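Long-range contacts in putative metal-dependent phosphoesterase (Bifidobacterium adolescentis, PDB 3O0F), which hydrolyses phosphoesters with a cluster of iron and zinc ions, probably including phosphoester bonds of nucleotides or nucleic acids: residues Asp16-Thr21 with Gly259-Gly264; Val22-Thr27 with Ile47-Thr52. All coordinates share one frame; numbering follows the deposited sequence.

Overall arrangement
Both contacts are buried and lie at the metal centre of this PHP-family fold, their centres about 9 Å apart. Interaction 1 joins strand 15-19 to the loop following strand 255-258; these strands are the outermost of the sheet within the chain. Interaction 2 joins loop 22-27 to the loop after strand 44-47, and is nested within the chain closed by interaction 1. Interaction 1 mixes backbone bonds, a carboxylate clasp, an iron site and an imidazole stack that links it to the zinc. Interaction 2 is smaller and rests on one serine and the zinc. Thr21 N reaches Asp49 OD1 between them, and both supply zinc ligands: His263 in one, Asp25 and His50 in the other.

Interaction 1: Asp16-Thr21 with Gly259-Gly264; sequences DIHCHT and GSDWHG. With FE (Fe (III) ion), chain E; ZN (zinc ion), chain C; EDO (1,2-ethanediol), chain G.
Gly259 sets its CA against His18 CB at 3.8 Å, and its bare alpha carbon also lies close to Asp16 OD1. The next residue, Ser260, is gripped twice by the Asp16 carboxylate, which reaches it with CG anti to the backbone N (chi1 -175°). Ser260 N donates to OD1 of Asp16 at 2.9 Å, on the syn side but tilted out of the carboxylate plane. Ser260 OG donates to OD2 of Asp16 in a very short bond of 2.5 Å. OG also accepts from Trp262 N, forming an ST turn. Asp16 OD2 has a further donor in Gly272 N.

Asp261 lies alongside His18, its CG over one face of that ring. Its OD1 binds the iron at 2.3 Å, beside His18 NE2 and His20 NE2, and Glu75 joins them. Its OD2 takes a hydrogen bond from an iron-bound water and another from His234. Glu231 accepts from His18 ND1, so the second nitrogen of that ligand is held as well.

Trp262 O accepts a nearly straight bond from His20 N at 2.8 Å, in a single beta bridge pairing Cys19 with Trp262. Its indole meets Cys19 CB through CE3.

His263 stacks on His20 in an offset pair, planes 18° apart. Its ND1 donates to Asp261 O at 2.7 Å, which fixes the ring rotation and leaves NE2 for the zinc. The stack thus lays an iron ligand against a zinc ligand. The iron would be expected to polarise its bound water, and Asp261 OD2, accepting from that water, orients it; a role in hydrolysis is possible but not established here.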
loop_
_atom_site.group_PDB
_atom_site.type_symbol
_atom_site.label_atom_id
_atom_site.label_comp_id
_atom_site.label_asym_id
_atom_site.label_seq_id
_atom_site.Cartn_x
_atom_site.Cartn_y
_atom_site.Cartn_z
ATOM N N ASP A 16 -9.544 -4.585 8.504
ATOM C CA ASP A 16 -8.155 -4.511 8.068
ATOM C C ASP A 16 -8.133 -3.705 6.757
ATOM O O ASP A 16 -8.564 -4.211 5.712
ATOM C CB ASP A 16 -7.580 -5.913 7.851
ATOM C CG ASP A 16 -6.092 -5.894 7.515
ATOM O OD1 ASP A 16 -5.549 -4.822 7.249
ATOM O OD2 ASP A 16 -5.438 -6.948 7.565
ATOM N N ILE A 17 -7.660 -2.457 6.798
ATOM C CA ILE A 17 -7.806 -1.601 5.604
ATOM C C ILE A 17 -6.532 -1.460 4.762
ATOM O O ILE A 17 -6.425 -0.572 3.929
ATOM C CB ILE A 17 -8.435 -0.215 5.938
ATOM C CG1 ILE A 17 -7.474 0.683 6.694
ATOM C CG2 ILE A 17 -9.738 -0.392 6.693
ATOM C CD1 ILE A 17 -8.058 2.036 6.967
ATOM N N HIS A 18 -5.563 -2.342 5.000
ATOM C CA HIS A 18 -4.277 -2.291 4.313
ATOM C C HIS A 18 -3.870 -3.689 3.796
ATOM O O HIS A 18 -3.079 -4.379 4.441
ATOM C CB HIS A 18 -3.246 -1.772 5.293
ATOM C CG HIS A 18 -1.995 -1.271 4.658
ATOM N ND1 HIS A 18 -1.133 -0.398 5.307
ATOM C CD2 HIS A 18 -1.432 -1.544 3.453
ATOM C CE1 HIS A 18 -0.114 -0.135 4.505
ATOM N NE2 HIS A 18 -0.273 -0.818 3.381
ATOM N N CYS A 19 -4.416 -4.092 2.652
ATOM C CA CYS A 19 -4.233 -5.458 2.122
ATOM C C CYS A 19 -3.911 -5.380 0.626
ATOM O O CYS A 19 -4.559 -4.623 -0.105
ATOM C CB CYS A 19 -5.476 -6.312 2.335
ATOM S SG CYS A 19 -6.077 -6.340 4.028
ATOM N N HIS A 20 -2.876 -6.124 0.208
ATOM C CA HIS A 20 -2.403 -6.186 -1.172
ATOM C C HIS A 20 -2.733 -7.532 -1.836
ATOM O O HIS A 20 -2.795 -8.557 -1.159
ATOM C CB HIS A 20 -0.894 -5.963 -1.187
ATOM C CG HIS A 20 -0.491 -4.617 -0.690
ATOM N ND1 HIS A 20 -0.233 -3.568 -1.523
ATOM C CD2 HIS A 20 -0.322 -4.145 0.569
ATOM C CE1 HIS A 20 0.069 -2.500 -0.810
ATOM N NE2 HIS A 20 0.007 -2.819 0.460
ATOM N N THR A 21 -2.880 -7.515 -3.166
ATOM C CA THR A 21 -3.277 -8.661 -3.939
ATOM C C THR A 21 -2.345 -8.830 -5.119
ATOM O O THR A 21 -1.418 -8.058 -5.303
ATOM C CB THR A 21 -4.751 -8.507 -4.462
ATOM O OG1 THR A 21 -4.798 -7.593 -5.574
ATOM C CG2 THR A 21 -5.710 -8.067 -3.295
ATOM N N GLY A 259 -3.790 -1.579 10.011
ATOM C CA GLY A 259 -3.938 -2.583 8.989
ATOM C C GLY A 259 -2.752 -3.527 9.027
ATOM O O GLY A 259 -1.756 -3.234 9.668
ATOM N N SER A 260 -2.864 -4.652 8.329
ATOM C CA SER A 260 -1.857 -5.709 8.394
ATOM C C SER A 260 -0.721 -5.518 7.412
ATOM O O SER A 260 0.370 -5.997 7.670
ATOM C CB SER A 260 -2.483 -7.053 8.116
ATOM O OG SER A 260 -3.066 -7.075 6.821
ATOM N N ASP A 261 -0.961 -4.814 6.304
ATOM C CA ASP A 261 -0.058 -4.838 5.168
ATOM C C ASP A 261 0.111 -6.283 4.665
ATOM O O ASP A 261 1.184 -6.682 4.266
ATOM C CB ASP A 261 1.305 -4.275 5.551
ATOM C CG ASP A 261 1.813 -3.298 4.558
ATOM O OD1 ASP A 261 1.421 -3.415 3.383
ATOM O OD2 ASP A 261 2.558 -2.399 4.966
ATOM N N TRP A 262 -0.974 -7.054 4.698
ATOM C CA TRP A 262 -0.967 -8.382 4.168
ATOM C C TRP A 262 -0.620 -8.387 2.695
ATOM O O TRP A 262 -1.140 -7.587 1.903
ATOM C CB TRP A 262 -2.349 -8.978 4.365
ATOM C CG TRP A 262 -2.605 -10.372 3.935
ATOM C CD1 TRP A 262 -2.295 -11.498 4.610
ATOM C CD2 TRP A 262 -3.390 -10.775 2.806
ATOM N NE1 TRP A 262 -2.802 -12.601 3.951
ATOM C CE2 TRP A 262 -3.526 -12.169 2.871
ATOM C CE3 TRP A 262 -4.008 -10.078 1.751
ATOM C CZ2 TRP A 262 -4.192 -12.886 1.900
ATOM C CZ3 TRP A 262 -4.705 -10.792 0.795
ATOM C CH2 TRP A 262 -4.787 -12.192 0.879
ATOM N N HIS A 263 0.253 -9.320 2.347
ATOM C CA HIS A 263 0.602 -9.601 0.971
ATOM C C HIS A 263 0.487 -11.107 0.732
ATOM O O HIS A 263 1.163 -11.660 -0.141
ATOM C CB HIS A 263 2.050 -9.167 0.710
ATOM C CG HIS A 263 2.274 -7.686 0.673
ATOM N ND1 HIS A 263 2.117 -6.858 1.761
ATOM C CD2 HIS A 263 2.717 -6.896 -0.330
ATOM C CE1 HIS A 263 2.434 -5.624 1.428
ATOM N NE2 HIS A 263 2.803 -5.622 0.163
ATOM N N GLY A 264 -0.328 -11.786 1.527
ATOM C CA GLY A 264 -0.457 -13.226 1.412
ATOM C C GLY A 264 0.841 -13.914 1.791
ATOM O O GLY A 264 1.461 -13.596 2.815
HETATM FE FE FE E . 1.239 -1.619 1.984
HETATM ZN ZN ZN C . 3.106 -4.054 -1.172
HETATM C C1 EDO G . -3.804 -14.881 6.514
HETATM O O1 EDO G . -2.612 -14.075 6.797
HETATM C C2 EDO G . -3.565 -16.049 5.556
HETATM O O2 EDO G . -3.447 -15.623 4.171
HETATM O O HOH W 1 2.613 -0.625 3.192
#

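Interaction 2: Val22-Thr27 with Ile47-Thr52; sequences VFSDGT and IADHDT. With ZN (zinc ion), chain C; AMP (adenosine monophosphate), chain B.
Phe23 places its CB 3.7 Å from OD2 of Asp49, where two loops of the PHP domain meet beyond the ends of parallel strands 15-19 and 44-47. The Phe23 ring leads away from this contact and packs on Glu58 of helix 56-66.

Ser24 carries the middle of the contact. Its OG sits between the backbone N and the carbonyl carbon (chi1 56°), facing the 47-52 loop. From there it donates to OD1 of Asp49 at 2.7 Å, on the anti side of the carboxylate. The same OG accepts a weak, long bond from His50 N. Asp49 OD1 also accepts from Thr21 N, so one carboxylate oxygen holds Thr21 N and Ser24 OG together.

Asp25 and His50 meet at the zinc, which His263 helps to bind. The carboxylate crosses the imidazole at about a right angle, planes 78° apart. Asp25 OD1 meets the edge of the His50 ring in its plane, 3.1 Å from His50 CD2. Asp25 OD2 also lies 3.4 Å from C8 of the AMP base, placing the zinc at the nucleotide pocket. Asp25 chelates the metal through both oxygens, OD2 at 2.2 Å from the zinc. His50 NE2 binds the zinc at 2.1 Å.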
loop_
_atom_site.group_PDB
_atom_site.type_symbol
_atom_site.label_atom_id
_atom_site.label_comp_id
_atom_site.label_asym_id
_atom_site.label_seq_id
_atom_site.Cartn_x
_atom_site.Cartn_y
_atom_site.Cartn_z
ATOM N N VAL A 22 -2.635 -9.807 -5.943
ATOM C CA VAL A 22 -1.954 -9.981 -7.235
ATOM C C VAL A 22 -2.005 -8.785 -8.194
ATOM O O VAL A 22 -1.177 -8.704 -9.086
ATOM C CB VAL A 22 -2.529 -11.242 -8.026
ATOM C CG1 VAL A 22 -2.123 -12.548 -7.328
ATOM C CG2 VAL A 22 -4.027 -11.145 -8.230
ATOM N N PHE A 23 -2.950 -7.857 -8.023
ATOM C CA PHE A 23 -2.934 -6.614 -8.829
ATOM C C PHE A 23 -1.775 -5.681 -8.458
ATOM O O PHE A 23 -1.486 -4.714 -9.185
ATOM C CB PHE A 23 -4.271 -5.913 -8.818
ATOM C CG PHE A 23 -5.320 -6.658 -9.548
ATOM C CD1 PHE A 23 -5.458 -6.522 -10.928
ATOM C CD2 PHE A 23 -6.165 -7.531 -8.871
ATOM C CE1 PHE A 23 -6.399 -7.284 -11.614
ATOM C CE2 PHE A 23 -7.113 -8.266 -9.550
ATOM C CZ PHE A 23 -7.224 -8.127 -10.929
ATOM N N SER A 24 -1.070 -5.985 -7.370
ATOM C CA SER A 24 0.286 -5.427 -7.178
ATOM C C SER A 24 1.264 -6.503 -6.700
ATOM O O SER A 24 1.681 -7.349 -7.504
ATOM C CB SER A 24 0.291 -4.163 -6.284
ATOM O OG SER A 24 -0.290 -4.352 -5.013
ATOM N N ASP A 25 1.622 -6.487 -5.410
ATOM C CA ASP A 25 2.635 -7.382 -4.893
ATOM C C ASP A 25 2.169 -8.455 -3.896
ATOM O O ASP A 25 2.998 -9.093 -3.249
ATOM C CB ASP A 25 3.834 -6.595 -4.352
ATOM C CG ASP A 25 3.490 -5.624 -3.229
ATOM O OD1 ASP A 25 2.284 -5.376 -2.915
ATOM O OD2 ASP A 25 4.479 -5.082 -2.624
ATOM N N GLY A 26 0.847 -8.619 -3.746
ATOM C CA GLY A 26 0.294 -9.679 -2.932
ATOM C C GLY A 26 0.290 -10.953 -3.784
ATOM O O GLY A 26 0.577 -10.907 -4.964
ATOM N N THR A 27 0.025 -12.094 -3.158
ATOM C CA THR A 27 0.060 -13.391 -3.839
ATOM C C THR A 27 -1.348 -13.944 -4.122
ATOM O O THR A 27 -1.506 -14.955 -4.842
ATOM C CB THR A 27 0.911 -14.433 -3.065
ATOM O OG1 THR A 27 0.299 -14.757 -1.816
ATOM C CG2 THR A 27 2.326 -13.927 -2.837
ATOM N N ILE A 47 -9.173 -3.317 -0.010
ATOM C CA ILE A 47 -8.117 -3.545 -0.977
ATOM C C ILE A 47 -7.289 -2.222 -1.110
ATOM O O ILE A 47 -7.849 -1.140 -1.103
ATOM C CB ILE A 47 -8.686 -4.010 -2.278
ATOM C CG1 ILE A 47 -7.550 -4.444 -3.228
ATOM C CG2 ILE A 47 -9.665 -2.951 -2.866
ATOM C CD1 ILE A 47 -8.053 -5.349 -4.475
ATOM N N ALA A 48 -5.972 -2.332 -1.178
ATOM C CA ALA A 48 -5.092 -1.134 -1.183
ATOM C C ALA A 48 -3.862 -1.387 -2.013
ATOM O O ALA A 48 -2.745 -1.086 -1.589
ATOM C CB ALA A 48 -4.682 -0.747 0.255
ATOM N N ASP A 49 -4.038 -1.962 -3.196
ATOM C CA ASP A 49 -2.882 -2.204 -4.044
ATOM C C ASP A 49 -2.103 -0.932 -4.445
ATOM O O ASP A 49 -2.661 0.164 -4.486
ATOM C CB ASP A 49 -3.296 -2.970 -5.306
ATOM C CG ASP A 49 -3.654 -4.418 -5.007
ATOM O OD1 ASP A 49 -2.771 -5.120 -4.454
ATOM O OD2 ASP A 49 -4.795 -4.827 -5.319
ATOM N N HIS A 50 -0.821 -1.116 -4.758
ATOM C CA HIS A 50 0.095 -0.024 -5.115
ATOM C C HIS A 50 -0.314 0.619 -6.443
ATOM O O HIS A 50 -0.451 -0.078 -7.436
ATOM C CB HIS A 50 1.510 -0.574 -5.273
ATOM C CG HIS A 50 2.080 -1.112 -4.015
ATOM N ND1 HIS A 50 2.643 -0.297 -3.058
ATOM C CD2 HIS A 50 2.177 -2.380 -3.542
ATOM C CE1 HIS A 50 3.044 -1.036 -2.042
ATOM N NE2 HIS A 50 2.796 -2.299 -2.324
ATOM N N ASP A 51 -0.546 1.933 -6.423
ATOM C CA ASP A 51 -0.682 2.781 -7.637
ATOM C C ASP A 51 -1.710 2.293 -8.691
ATOM O O ASP A 51 -1.457 2.344 -9.888
ATOM C CB ASP A 51 0.707 2.966 -8.248
ATOM C CG ASP A 51 1.710 3.468 -7.231
ATOM O OD1 ASP A 51 1.443 4.542 -6.650
ATOM O OD2 ASP A 51 2.752 2.803 -6.990
ATOM N N THR A 52 -2.843 1.777 -8.214
ATOM C CA THR A 52 -3.842 1.169 -9.085
ATOM C C THR A 52 -5.209 1.022 -8.411
ATOM O O THR A 52 -5.319 0.931 -7.173
ATOM C CB THR A 52 -3.384 -0.247 -9.558
ATOM O OG1 THR A 52 -4.231 -0.712 -10.625
ATOM C CG2 THR A 52 -3.392 -1.271 -8.371
HETATM ZN ZN ZN C . 3.106 -4.054 -1.172
HETATM P P AMP B . 9.442 -0.840 -4.820
HETATM O O1P AMP B . 8.320 0.096 -4.553
HETATM O O2P AMP B . 9.301 -1.414 -6.206
HETATM O O3P AMP B . 10.833 -0.281 -4.514
HETATM O "O5'" AMP B . 9.239 -2.082 -3.823
HETATM C "C5'" AMP B . 9.390 -1.904 -2.437
HETATM C "C4'" AMP B . 8.187 -2.518 -1.789
HETATM O "O4'" AMP B . 8.267 -3.969 -1.726
HETATM C "C3'" AMP B . 8.022 -2.006 -0.362
HETATM O "O3'" AMP B . 6.923 -1.105 -0.326
HETATM C "C2'" AMP B . 7.655 -3.313 0.319
HETATM O "O2'" AMP B . 7.317 -3.436 1.701
HETATM C "C1'" AMP B . 7.309 -4.350 -0.740
HETATM N N9 AMP B . 7.457 -5.738 -0.265
HETATM C C8 AMP B . 6.620 -6.733 -0.566
HETATM N N7 AMP B . 7.032 -7.882 0.012
HETATM C C5 AMP B . 8.156 -7.622 0.698
HETATM C C6 AMP B . 9.096 -8.387 1.534
HETATM N N6 AMP B . 8.915 -9.726 1.778
HETATM N N1 AMP B . 10.152 -7.714 2.035
HETATM C C2 AMP B . 10.375 -6.405 1.820
HETATM N N3 AMP B . 9.555 -5.650 1.076
HETATM C C4 AMP B . 8.444 -6.194 0.509
#